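PDB 4Z8N: reticulocyte-binding protein 2a from Plasmodium vivax, which probably binds the surface of reticulocytes during parasite invasion, the piece described here being its largely helical erythrocyte-binding domain. Local coordinates for residues A[28-33]-A[255-260]; A[36-41]-A[251-256]; A[79-84]-A[102-107]; A[206-211]-A[282-287]. All coordinates share one frame; numbering follows the deposited sequence.

The four contacts lie in two groups on opposite sides of the chain's centre. Contacts 1 and 2 share Asp-255 and Ser-256, have centres about 9 Å apart and join helix 26-37 to helix 246-297; they meet directly where Tyr-30 OH lies 3.1 Å from Phe-254 CD1. Contacts 3 and 4, with centres about 15 Å apart, touch through Tyr-104 and Leu-84 against Phe-206. Helix 246-297 spans the distance, serving contacts 1 and 2 near its start and contact 4 towards its end; the centres of contacts 1 and 4 are about 37 Å apart. All four contacts lie away from Glu-120, which binds calcium in a structure of this protein, though none is bound to this chain.

Contact 1 of 4, residues A[28-33]-A[255-260]; sequences MNYFAE and DSANFY
Tyr-30 lays one edge of its ring against the backbone at Ala-257 and Asn-258, where helix 26-37 crosses helix 246-297 inside the all-helical erythrocyte-binding domain. The two short axes come within 8.9 Å, and their directions differ by 131°, a steeply tilted antiparallel crossing. Where the Tyr-30 edge comes up, the second helix presents the small Ala-257, with CB 3.7 Å from Tyr-30 CE1. The ring points this way because its CG is anti to the backbone N (chi1 170°). Its CD1-CE1 edge then runs past the peptide, with CE1 3.6 Å from Asn-258 N, and both this nitrogen and Ala-257 C lie in the plane of the ring. Asn-258 adds its CB at 3.9 Å from Tyr-30 CE1, on the less buried side.

One turn further along, Glu-33 meets Tyr-260. Its chain is bent at chi2 (-59°), and the carboxylate carbon arrives in the plane of the tyrosine ring, at its edge. The two side chains cross at about a right angle. A carboxylate facing ring hydrogens is electrostatically reasonable. Glu-33 OE1 also has weak hydrogen bonds with the hydroxyls of Tyr-36 and Tyr-158, and OE2 a long, weak ion pair with Lys-264. Tyr-158 also stacks on Tyr-260, which brings a third helix, 149-162, against the ring. The carboxylate stands steeply to the Tyr-260 ring and straddles its plane at the CD2-CE2 edge, one oxygen on each side: Glu-33 OE1 lies 3.4 Å from Tyr-260 CD2, and Glu-33 OE2 lies 3.5 Å from Tyr-260 CE2.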
# COMPACT_ATOMS: atom_id res chain seq x y z
N MET A 28 -1.68 -9.69 8.41
CA MET A 28 -2.96 -10.35 8.19
C MET A 28 -2.93 -11.12 6.88
O MET A 28 -3.50 -12.20 6.75
CB MET A 28 -4.11 -9.33 8.18
CG MET A 28 -4.17 -8.47 9.44
SD MET A 28 -4.48 -9.43 10.94
CE MET A 28 -6.24 -9.72 10.81
N ASN A 29 -2.24 -10.54 5.89
CA ASN A 29 -2.02 -11.21 4.62
C ASN A 29 -1.17 -12.45 4.83
O ASN A 29 -1.43 -13.50 4.24
CB ASN A 29 -1.35 -10.25 3.64
CG ASN A 29 -1.60 -10.63 2.19
OD1 ASN A 29 -1.21 -11.71 1.74
ND2 ASN A 29 -2.25 -9.74 1.46
N TYR A 30 -0.16 -12.32 5.68
CA TYR A 30 0.73 -13.42 6.00
C TYR A 30 -0.01 -14.58 6.67
O TYR A 30 0.21 -15.75 6.33
CB TYR A 30 1.87 -12.92 6.89
CG TYR A 30 2.73 -14.02 7.49
CD1 TYR A 30 3.71 -14.64 6.74
CD2 TYR A 30 2.56 -14.41 8.81
CE1 TYR A 30 4.50 -15.64 7.28
CE2 TYR A 30 3.35 -15.41 9.36
CZ TYR A 30 4.31 -16.02 8.59
OH TYR A 30 5.10 -17.01 9.13
N PHE A 31 -0.89 -14.26 7.61
CA PHE A 31 -1.64 -15.29 8.33
C PHE A 31 -2.57 -16.05 7.40
O PHE A 31 -2.82 -17.25 7.59
CB PHE A 31 -2.44 -14.66 9.48
CG PHE A 31 -1.58 -14.04 10.55
CD1 PHE A 31 -0.34 -14.58 10.86
CD2 PHE A 31 -2.01 -12.92 11.24
CE1 PHE A 31 0.46 -14.01 11.84
CE2 PHE A 31 -1.22 -12.35 12.22
CZ PHE A 31 0.01 -12.89 12.52
N ALA A 32 -3.07 -15.37 6.37
CA ALA A 32 -3.92 -16.01 5.38
C ALA A 32 -3.11 -16.96 4.51
O ALA A 32 -3.60 -18.02 4.11
CB ALA A 32 -4.61 -14.96 4.51
N GLU A 33 -1.87 -16.59 4.22
CA GLU A 33 -0.97 -17.42 3.42
C GLU A 33 -0.60 -18.71 4.13
O GLU A 33 -0.60 -19.78 3.53
CB GLU A 33 0.30 -16.65 3.05
CG GLU A 33 0.06 -15.55 2.03
CD GLU A 33 -0.52 -16.07 0.73
OE1 GLU A 33 -0.10 -17.16 0.29
OE2 GLU A 33 -1.42 -15.41 0.17
N ASP A 255 9.59 -17.83 6.17
CA ASP A 255 10.31 -16.90 5.30
C ASP A 255 9.65 -16.82 3.92
O ASP A 255 9.49 -15.74 3.37
CB ASP A 255 11.77 -17.32 5.15
CG ASP A 255 12.60 -16.99 6.38
OD1 ASP A 255 12.01 -16.57 7.40
OD2 ASP A 255 13.83 -17.17 6.33
N SER A 256 9.26 -17.97 3.39
CA SER A 256 8.61 -18.05 2.09
C SER A 256 7.29 -17.30 2.07
O SER A 256 7.03 -16.49 1.19
CB SER A 256 8.37 -19.51 1.69
OG SER A 256 9.60 -20.21 1.59
N ALA A 257 6.45 -17.59 3.06
CA ALA A 257 5.12 -16.99 3.14
C ALA A 257 5.22 -15.49 3.38
O ALA A 257 4.42 -14.73 2.85
CB ALA A 257 4.31 -17.66 4.24
N ASN A 258 6.19 -15.08 4.18
CA ASN A 258 6.38 -13.66 4.48
C ASN A 258 6.85 -12.87 3.26
O ASN A 258 6.42 -11.74 3.04
CB ASN A 258 7.37 -13.49 5.63
CG ASN A 258 7.54 -12.04 6.04
OD1 ASN A 258 6.65 -11.45 6.65
ND2 ASN A 258 8.69 -11.46 5.71
N PHE A 259 7.73 -13.46 2.46
CA PHE A 259 8.19 -12.83 1.23
C PHE A 259 7.05 -12.64 0.24
O PHE A 259 6.93 -11.59 -0.40
CB PHE A 259 9.32 -13.65 0.60
CG PHE A 259 10.65 -13.50 1.28
CD1 PHE A 259 11.02 -12.28 1.84
CD2 PHE A 259 11.52 -14.57 1.38
CE1 PHE A 259 12.24 -12.14 2.48
CE2 PHE A 259 12.74 -14.43 2.01
CZ PHE A 259 13.10 -13.22 2.56
N TYR A 260 6.21 -13.66 0.10
CA TYR A 260 5.10 -13.57 -0.85
C TYR A 260 4.00 -12.64 -0.33
O TYR A 260 3.40 -11.89 -1.10
CB TYR A 260 4.51 -14.95 -1.15
CG TYR A 260 3.29 -14.87 -2.04
CD1 TYR A 260 3.41 -14.49 -3.37
CD2 TYR A 260 2.02 -15.17 -1.55
CE1 TYR A 260 2.30 -14.41 -4.19
CE2 TYR A 260 0.91 -15.09 -2.36
CZ TYR A 260 1.05 -14.71 -3.68
OH TYR A 260 -0.06 -14.63 -4.50

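Contact 2 of 4, residues A[36-41]-A[251-256]; sequences YYITYH and KLYFDS
One hydrogen bond joins the segments: His-41 NE2 and Tyr-253 OH are 2.7 Å apart, the side chains reaching toward each other tip to tip. Its angle of 149° makes it a moderately bent bond. The hydroxyl oxygen lies at the edge of the imidazole, near its plane, and the two rings meet rim to rim. The other ring nitrogen, ND1, makes a weak hydrogen bond to a di(hydroxyethyl)ether, probably from the crystallisation liquor.

Aromatic packing comes from Tyr-37, whose CG is anti to the backbone N (chi1 -162°) and so set toward helix 246-297. Its CE1 sits over one face of the Tyr-253 ring, 3.5 Å from Tyr-253 CG and offset toward the rim. With planes 47° apart the pair is oblique. The apolar part is slight, Ile-38 CG2 approaching Tyr-253 CD2 at 4.2 Å.

Beside Tyr-37, whose hydroxyl lies 3.7 Å from Ser-256 CB, the serine turns OG back to Leu-252 O at 2.8 Å. That carbonyl is gripped from opposite faces of its plane, by OG and by Ser-256 N.

Tyr-37, His-41 and Tyr-253 thus form an aromatic cluster at the turn between helices 26-37 and 42-69: a type I beta turn from Ile-38 to His-41, with His-41 at the N-cap position of helix 42-69.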
# COMPACT_ATOMS: atom_id res chain seq x y z
N TYR A 36 -3.29 -21.85 4.07
CA TYR A 36 -3.33 -22.91 3.05
C TYR A 36 -1.93 -23.41 2.70
O TYR A 36 -1.77 -24.33 1.90
CB TYR A 36 -4.06 -22.43 1.80
CG TYR A 36 -3.41 -21.30 1.03
CD1 TYR A 36 -2.52 -21.56 -0.00
CD2 TYR A 36 -3.70 -19.98 1.32
CE1 TYR A 36 -1.92 -20.54 -0.71
CE2 TYR A 36 -3.11 -18.94 0.61
CZ TYR A 36 -2.23 -19.23 -0.40
OH TYR A 36 -1.64 -18.21 -1.11
N TYR A 37 -0.91 -22.82 3.33
CA TYR A 37 0.46 -23.30 3.18
C TYR A 37 0.60 -24.70 3.79
O TYR A 37 1.16 -25.60 3.17
CB TYR A 37 1.44 -22.33 3.85
CG TYR A 37 2.88 -22.48 3.41
CD1 TYR A 37 3.63 -23.60 3.77
CD2 TYR A 37 3.50 -21.50 2.65
CE1 TYR A 37 4.94 -23.74 3.37
CE2 TYR A 37 4.82 -21.62 2.25
CZ TYR A 37 5.54 -22.75 2.61
OH TYR A 37 6.85 -22.89 2.22
N ILE A 38 0.07 -24.86 5.00
CA ILE A 38 0.24 -26.10 5.77
C ILE A 38 -0.93 -27.07 5.63
O ILE A 38 -1.17 -27.89 6.51
CB ILE A 38 0.44 -25.79 7.26
CG1 ILE A 38 -0.76 -25.01 7.81
CG2 ILE A 38 1.72 -25.00 7.47
CD1 ILE A 38 -0.71 -24.77 9.30
N THR A 39 -1.65 -26.97 4.51
CA THR A 39 -2.88 -27.73 4.31
C THR A 39 -2.67 -29.25 4.31
O THR A 39 -3.62 -30.00 4.52
CB THR A 39 -3.57 -27.31 3.00
OG1 THR A 39 -4.76 -28.09 2.81
CG2 THR A 39 -2.65 -27.50 1.81
N TYR A 40 -1.45 -29.70 4.08
CA TYR A 40 -1.18 -31.13 4.02
C TYR A 40 -0.55 -31.67 5.29
O TYR A 40 -0.34 -32.88 5.43
CB TYR A 40 -0.31 -31.46 2.80
CG TYR A 40 -1.12 -31.96 1.63
CD1 TYR A 40 -1.65 -31.07 0.70
CD2 TYR A 40 -1.38 -33.31 1.47
CE1 TYR A 40 -2.40 -31.53 -0.37
CE2 TYR A 40 -2.13 -33.77 0.41
CZ TYR A 40 -2.64 -32.88 -0.50
OH TYR A 40 -3.38 -33.35 -1.56
N HIS A 41 -0.24 -30.78 6.23
CA HIS A 41 0.13 -31.19 7.58
C HIS A 41 -1.15 -31.17 8.40
O HIS A 41 -1.50 -30.15 8.99
CB HIS A 41 1.19 -30.27 8.17
CG HIS A 41 2.43 -30.19 7.34
ND1 HIS A 41 3.27 -31.28 7.15
CD2 HIS A 41 2.99 -29.17 6.65
CE1 HIS A 41 4.28 -30.92 6.38
NE2 HIS A 41 4.13 -29.65 6.06
N LYS A 251 11.15 -22.14 9.70
CA LYS A 251 11.72 -20.90 9.20
C LYS A 251 11.65 -20.82 7.68
O LYS A 251 11.39 -19.76 7.12
CB LYS A 251 13.17 -20.74 9.67
CG LYS A 251 13.66 -19.31 9.70
CD LYS A 251 15.17 -19.24 9.65
CE LYS A 251 15.63 -17.81 9.49
NZ LYS A 251 14.82 -16.88 10.33
N LEU A 252 11.87 -21.96 7.01
CA LEU A 252 11.73 -22.02 5.56
C LEU A 252 10.29 -21.71 5.16
O LEU A 252 10.06 -20.93 4.22
CB LEU A 252 12.14 -23.40 5.04
CG LEU A 252 13.63 -23.63 4.79
CD1 LEU A 252 13.88 -25.02 4.24
CD2 LEU A 252 14.18 -22.58 3.83
N TYR A 253 9.34 -22.30 5.87
CA TYR A 253 7.93 -22.03 5.65
C TYR A 253 7.62 -20.55 5.85
O TYR A 253 7.03 -19.90 4.98
CB TYR A 253 7.05 -22.85 6.60
CG TYR A 253 6.87 -24.31 6.23
CD1 TYR A 253 7.68 -24.93 5.29
CD2 TYR A 253 5.87 -25.07 6.84
CE1 TYR A 253 7.51 -26.27 4.97
CE2 TYR A 253 5.69 -26.41 6.52
CZ TYR A 253 6.50 -27.00 5.58
OH TYR A 253 6.32 -28.33 5.27
N PHE A 254 8.03 -20.02 7.00
CA PHE A 254 7.67 -18.67 7.40
C PHE A 254 8.33 -17.61 6.53
O PHE A 254 7.71 -16.60 6.19
CB PHE A 254 8.04 -18.44 8.87
CG PHE A 254 7.25 -19.30 9.84
CD1 PHE A 254 6.10 -19.95 9.43
CD2 PHE A 254 7.67 -19.44 11.15
CE1 PHE A 254 5.38 -20.74 10.32
CE2 PHE A 254 6.96 -20.22 12.04
CZ PHE A 254 5.81 -20.87 11.62
N ASP A 255 9.59 -17.83 6.17
CA ASP A 255 10.31 -16.90 5.30
C ASP A 255 9.65 -16.82 3.92
O ASP A 255 9.49 -15.74 3.37
CB ASP A 255 11.77 -17.32 5.15
CG ASP A 255 12.60 -16.99 6.38
OD1 ASP A 255 12.01 -16.57 7.40
OD2 ASP A 255 13.83 -17.17 6.33
N SER A 256 9.26 -17.97 3.39
CA SER A 256 8.61 -18.05 2.09
C SER A 256 7.29 -17.30 2.07
O SER A 256 7.03 -16.49 1.19
CB SER A 256 8.37 -19.51 1.69
OG SER A 256 9.60 -20.21 1.59

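Contact 3 of 4, residues A[79-84]-A[102-107]; sequences KTIFVL and NEYKQQ
Tyr-104 lies across helix 71-85 with its CB wedged between two side chains one turn apart. Thr-80 CG2 and Leu-84 CD1 each come to 3.7 Å from Tyr-104 CB, and the leucine crosses the tyrosine at about a right angle. Further out, Ile-81 CG1 approaches the ring at Tyr-104 CD1, 3.8 Å away, in an oblique contact. The ring is directed here by CG standing anti to the backbone N (chi1 156°). Leu-77 also touches the Tyr-104 side chain, and residues 77, 80, 81 and 84 surround that side chain in the spacing of a knobs-into-holes socket, consistent with coiled-coil packing.

The two helices, 71-85 and 94-115, form an antiparallel hairpin, linked through the short helix 87-90. Their short axes approach to 9.7 Å and run 150° apart. The disulfide between Cys-70 and Cys-114 ties the hairpin at the end away from this turn, while helix 199-237 packs beside it, Phe-206 meeting the Tyr-104 ring edge-to-face.

The polar side of the contact belongs to Thr-80 and Gln-107. The glutamine chain is extended beyond CG and carries OE1 to within 2.5 Å of Thr-80 OG1, the hydroxyl being the donor. This is very short, so the exact length is doubtful. Thr-80 OG1 is also hydrogen-bonded to Ala-76 O within its own helix; the single hydroxyl proton thus has two candidate acceptors, which would have to share or compete for it. Glu-103 passes nearby but directs OE1 to a salt bridge with Lys-100; its OE2 stays 4.4 Å from Thr-80 OG1.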
# COMPACT_ATOMS: atom_id res chain seq x y z
N LYS A 79 -14.24 15.66 -0.12
CA LYS A 79 -15.01 16.80 -0.58
C LYS A 79 -14.13 18.05 -0.64
O LYS A 79 -14.30 18.89 -1.52
CB LYS A 79 -16.22 17.04 0.33
CG LYS A 79 -17.51 17.24 -0.45
CD LYS A 79 -17.70 16.09 -1.42
CE LYS A 79 -18.29 16.54 -2.74
NZ LYS A 79 -18.45 15.41 -3.69
N THR A 80 -13.19 18.16 0.29
CA THR A 80 -12.23 19.26 0.27
C THR A 80 -11.33 19.17 -0.96
O THR A 80 -11.08 20.17 -1.63
CB THR A 80 -11.37 19.28 1.54
OG1 THR A 80 -12.22 19.43 2.69
CG2 THR A 80 -10.39 20.44 1.50
N ILE A 81 -10.85 17.96 -1.24
CA ILE A 81 -10.00 17.72 -2.41
C ILE A 81 -10.74 18.06 -3.70
O ILE A 81 -10.15 18.64 -4.62
CB ILE A 81 -9.53 16.24 -2.45
CG1 ILE A 81 -8.59 15.96 -1.28
CG2 ILE A 81 -8.85 15.92 -3.77
CD1 ILE A 81 -8.14 14.53 -1.19
N PHE A 82 -12.02 17.72 -3.76
CA PHE A 82 -12.86 18.03 -4.92
C PHE A 82 -12.91 19.54 -5.18
O PHE A 82 -12.83 19.98 -6.33
CB PHE A 82 -14.27 17.46 -4.73
CG PHE A 82 -15.18 17.66 -5.91
CD1 PHE A 82 -14.74 17.37 -7.20
CD2 PHE A 82 -16.48 18.11 -5.74
CE1 PHE A 82 -15.58 17.55 -8.29
CE2 PHE A 82 -17.33 18.29 -6.82
CZ PHE A 82 -16.88 18.00 -8.10
N VAL A 83 -13.03 20.32 -4.11
CA VAL A 83 -13.03 21.78 -4.22
C VAL A 83 -11.68 22.29 -4.72
O VAL A 83 -11.61 23.18 -5.57
CB VAL A 83 -13.36 22.46 -2.87
CG1 VAL A 83 -13.35 23.97 -3.03
CG2 VAL A 83 -14.70 21.98 -2.34
N LEU A 84 -10.60 21.71 -4.19
CA LEU A 84 -9.25 22.14 -4.52
C LEU A 84 -8.83 21.74 -5.93
O LEU A 84 -7.93 22.35 -6.51
CB LEU A 84 -8.25 21.58 -3.50
CG LEU A 84 -8.41 22.05 -2.06
CD1 LEU A 84 -7.50 21.25 -1.14
CD2 LEU A 84 -8.11 23.54 -1.94
N ASN A 102 -5.64 24.77 3.68
CA ASN A 102 -5.32 24.66 5.10
C ASN A 102 -6.21 23.62 5.78
O ASN A 102 -5.74 22.83 6.60
CB ASN A 102 -5.48 26.03 5.77
CG ASN A 102 -4.92 26.05 7.18
OD1 ASN A 102 -3.72 26.24 7.38
ND2 ASN A 102 -5.79 25.87 8.17
N GLU A 103 -7.48 23.61 5.40
CA GLU A 103 -8.44 22.64 5.92
C GLU A 103 -8.09 21.22 5.48
O GLU A 103 -8.23 20.26 6.24
CB GLU A 103 -9.85 23.00 5.46
CG GLU A 103 -10.96 22.16 6.07
CD GLU A 103 -12.34 22.70 5.74
OE1 GLU A 103 -12.42 23.79 5.13
OE2 GLU A 103 -13.34 22.04 6.08
N TYR A 104 -7.62 21.09 4.24
CA TYR A 104 -7.22 19.81 3.68
C TYR A 104 -6.09 19.16 4.49
O TYR A 104 -6.12 17.97 4.76
CB TYR A 104 -6.79 19.98 2.22
CG TYR A 104 -5.84 18.91 1.72
CD1 TYR A 104 -6.32 17.67 1.30
CD2 TYR A 104 -4.47 19.14 1.66
CE1 TYR A 104 -5.46 16.69 0.84
CE2 TYR A 104 -3.61 18.16 1.21
CZ TYR A 104 -4.10 16.95 0.80
OH TYR A 104 -3.23 15.98 0.35
N LYS A 105 -5.10 19.97 4.87
CA LYS A 105 -3.98 19.48 5.66
C LYS A 105 -4.45 18.91 7.00
O LYS A 105 -4.03 17.82 7.40
CB LYS A 105 -2.97 20.60 5.91
CG LYS A 105 -2.26 21.10 4.67
CD LYS A 105 -1.47 22.37 4.99
CE LYS A 105 -0.54 22.76 3.84
NZ LYS A 105 0.17 24.04 4.12
N GLN A 106 -5.31 19.65 7.69
CA GLN A 106 -5.85 19.21 8.97
C GLN A 106 -6.65 17.93 8.80
O GLN A 106 -6.52 16.99 9.59
CB GLN A 106 -6.72 20.31 9.59
CG GLN A 106 -5.98 21.62 9.83
CD GLN A 106 -6.92 22.78 10.10
OE1 GLN A 106 -8.07 22.79 9.65
NE2 GLN A 106 -6.43 23.78 10.84
N GLN A 107 -7.47 17.89 7.76
CA GLN A 107 -8.33 16.74 7.50
C GLN A 107 -7.55 15.50 7.08
O GLN A 107 -7.92 14.38 7.43
CB GLN A 107 -9.37 17.09 6.43
CG GLN A 107 -10.47 18.01 6.93
CD GLN A 107 -11.41 18.43 5.82
OE1 GLN A 107 -11.04 18.44 4.65
NE2 GLN A 107 -12.64 18.78 6.18

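Contact 4 of 4, residues A[206-211]-A[282-287]; sequences FLQEEM and KLLANL
Leu-207 pushes a single methyl, CD2, into helix 246-297, the knob of an antiparallel knobs-into-holes pair. The methyl is 3.6 Å from Leu-283 CG and equally far from Leu-287 CD1. Its closest partner is backbone: Leu-284 N lies 3.4 Å from Leu-207 CD2, so the tip is seated on the helix surface rather than merely against other side chains. With Lys-280, which also touches Leu-207, these residues complete a socket of positions 280, 283, 284 and 287.

Leu-284 returns the insertion. Its CG is anti to the backbone N (chi1 -179°), and the branch divides between two neighbours. Leu-284 CD2 reaches Met-211 SD at 4.0 Å, whereas Leu-284 CD1 meets the aliphatic Gln-208 CG at 4.1 Å. Ile-204 and Leu-207 close the reciprocal socket, at positions 204, 207, 208 and 211. The reciprocal fit agrees with short axes 10.2 Å apart and directions differing by 153°, the nearly antiparallel course of neighbouring helices in the coiled-coil domain.

Farther out, two other helices flank the pair. Leu-181 of helix 168-194 rests on both Met-211 and Leu-284, and Glu-85 at the end of helix 71-85 touches Leu-207 and Leu-283. Each socket also depends on the helical spacing of its own residues. On helix 199-237, Met-211 N bonds to Leu-207 O at 3.0 Å; across the interface, Leu-287 N donates to Leu-283 O at 2.8 Å, holding those two leucines one turn apart.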
# COMPACT_ATOMS: atom_id res chain seq x y z
N PHE A 206 -1.46 22.45 -6.27
CA PHE A 206 -1.98 21.38 -5.40
C PHE A 206 -1.98 19.99 -6.05
O PHE A 206 -1.61 18.98 -5.43
CB PHE A 206 -3.40 21.73 -4.97
CG PHE A 206 -4.12 20.61 -4.27
CD1 PHE A 206 -3.82 20.28 -2.97
CD2 PHE A 206 -5.12 19.91 -4.93
CE1 PHE A 206 -4.48 19.27 -2.32
CE2 PHE A 206 -5.79 18.89 -4.29
CZ PHE A 206 -5.47 18.57 -2.99
N LEU A 207 -2.43 19.94 -7.30
CA LEU A 207 -2.52 18.69 -8.06
C LEU A 207 -1.14 18.07 -8.35
O LEU A 207 -0.95 16.87 -8.17
CB LEU A 207 -3.27 18.92 -9.36
CG LEU A 207 -3.65 17.67 -10.15
CD1 LEU A 207 -4.27 16.63 -9.24
CD2 LEU A 207 -4.61 18.04 -11.25
N GLN A 208 -0.15 18.91 -8.64
CA GLN A 208 1.24 18.50 -8.77
C GLN A 208 1.75 17.91 -7.47
O GLN A 208 2.45 16.94 -7.48
CB GLN A 208 2.17 19.63 -9.19
CG GLN A 208 2.13 20.00 -10.65
CD GLN A 208 2.88 21.26 -11.00
OE1 GLN A 208 3.02 21.59 -12.14
NE2 GLN A 208 3.35 21.97 -10.03
N GLU A 209 1.42 18.53 -6.36
CA GLU A 209 1.93 18.03 -5.08
C GLU A 209 1.32 16.68 -4.69
O GLU A 209 2.03 15.79 -4.21
CB GLU A 209 1.69 19.03 -3.95
CG GLU A 209 2.42 18.70 -2.64
CD GLU A 209 2.55 19.91 -1.73
OE1 GLU A 209 2.22 21.02 -2.19
OE2 GLU A 209 2.98 19.76 -0.56
N GLU A 210 0.01 16.52 -4.88
CA GLU A 210 -0.62 15.26 -4.50
C GLU A 210 -0.25 14.15 -5.49
O GLU A 210 -0.25 12.98 -5.13
CB GLU A 210 -2.14 15.42 -4.37
CG GLU A 210 -2.90 15.74 -5.65
CD GLU A 210 -4.41 15.82 -5.41
OE1 GLU A 210 -4.91 15.18 -4.46
OE2 GLU A 210 -5.10 16.51 -6.18
N MET A 211 0.09 14.52 -6.72
CA MET A 211 0.58 13.52 -7.67
C MET A 211 1.96 13.02 -7.26
O MET A 211 2.26 11.84 -7.38
CB MET A 211 0.60 14.07 -9.09
CG MET A 211 -0.77 14.09 -9.74
SD MET A 211 -0.75 14.61 -11.46
CE MET A 211 -0.02 13.18 -12.25
N LYS A 282 -4.92 13.67 -16.24
CA LYS A 282 -5.88 14.25 -17.17
C LYS A 282 -6.33 15.63 -16.70
O LYS A 282 -6.42 16.57 -17.50
CB LYS A 282 -7.09 13.33 -17.34
CG LYS A 282 -8.29 14.01 -17.98
CD LYS A 282 -9.40 13.03 -18.31
CE LYS A 282 -10.61 13.74 -18.89
NZ LYS A 282 -11.66 12.80 -19.37
N LEU A 283 -6.61 15.75 -15.41
CA LEU A 283 -7.04 17.02 -14.83
C LEU A 283 -5.92 18.06 -14.90
O LEU A 283 -6.17 19.23 -15.21
CB LEU A 283 -7.49 16.83 -13.39
CG LEU A 283 -7.90 18.10 -12.63
CD1 LEU A 283 -8.98 18.87 -13.38
CD2 LEU A 283 -8.38 17.75 -11.23
N LEU A 284 -4.70 17.62 -14.61
CA LEU A 284 -3.55 18.52 -14.62
C LEU A 284 -3.31 19.10 -16.01
O LEU A 284 -3.01 20.29 -16.14
CB LEU A 284 -2.29 17.78 -14.15
CG LEU A 284 -1.02 18.63 -14.11
CD1 LEU A 284 -1.18 19.80 -13.14
CD2 LEU A 284 0.19 17.79 -13.74
N ALA A 285 -3.43 18.27 -17.04
CA ALA A 285 -3.25 18.72 -18.41
C ALA A 285 -4.30 19.77 -18.76
O ALA A 285 -4.00 20.76 -19.44
CB ALA A 285 -3.32 17.55 -19.38
N ASN A 286 -5.52 19.56 -18.30
CA ASN A 286 -6.60 20.53 -18.50
C ASN A 286 -6.33 21.83 -17.75
O ASN A 286 -6.62 22.91 -18.25
CB ASN A 286 -7.94 19.94 -18.07
CG ASN A 286 -8.46 18.90 -19.03
OD1 ASN A 286 -8.25 19.01 -20.24
ND2 ASN A 286 -9.16 17.90 -18.51
N LEU A 287 -5.77 21.70 -16.54
CA LEU A 287 -5.41 22.86 -15.74
C LEU A 287 -4.32 23.68 -16.42
O LEU A 287 -4.37 24.91 -16.41
CB LEU A 287 -4.95 22.42 -14.34
CG LEU A 287 -6.06 22.16 -13.32
CD1 LEU A 287 -5.50 21.46 -12.10
CD2 LEU A 287 -6.74 23.46 -12.92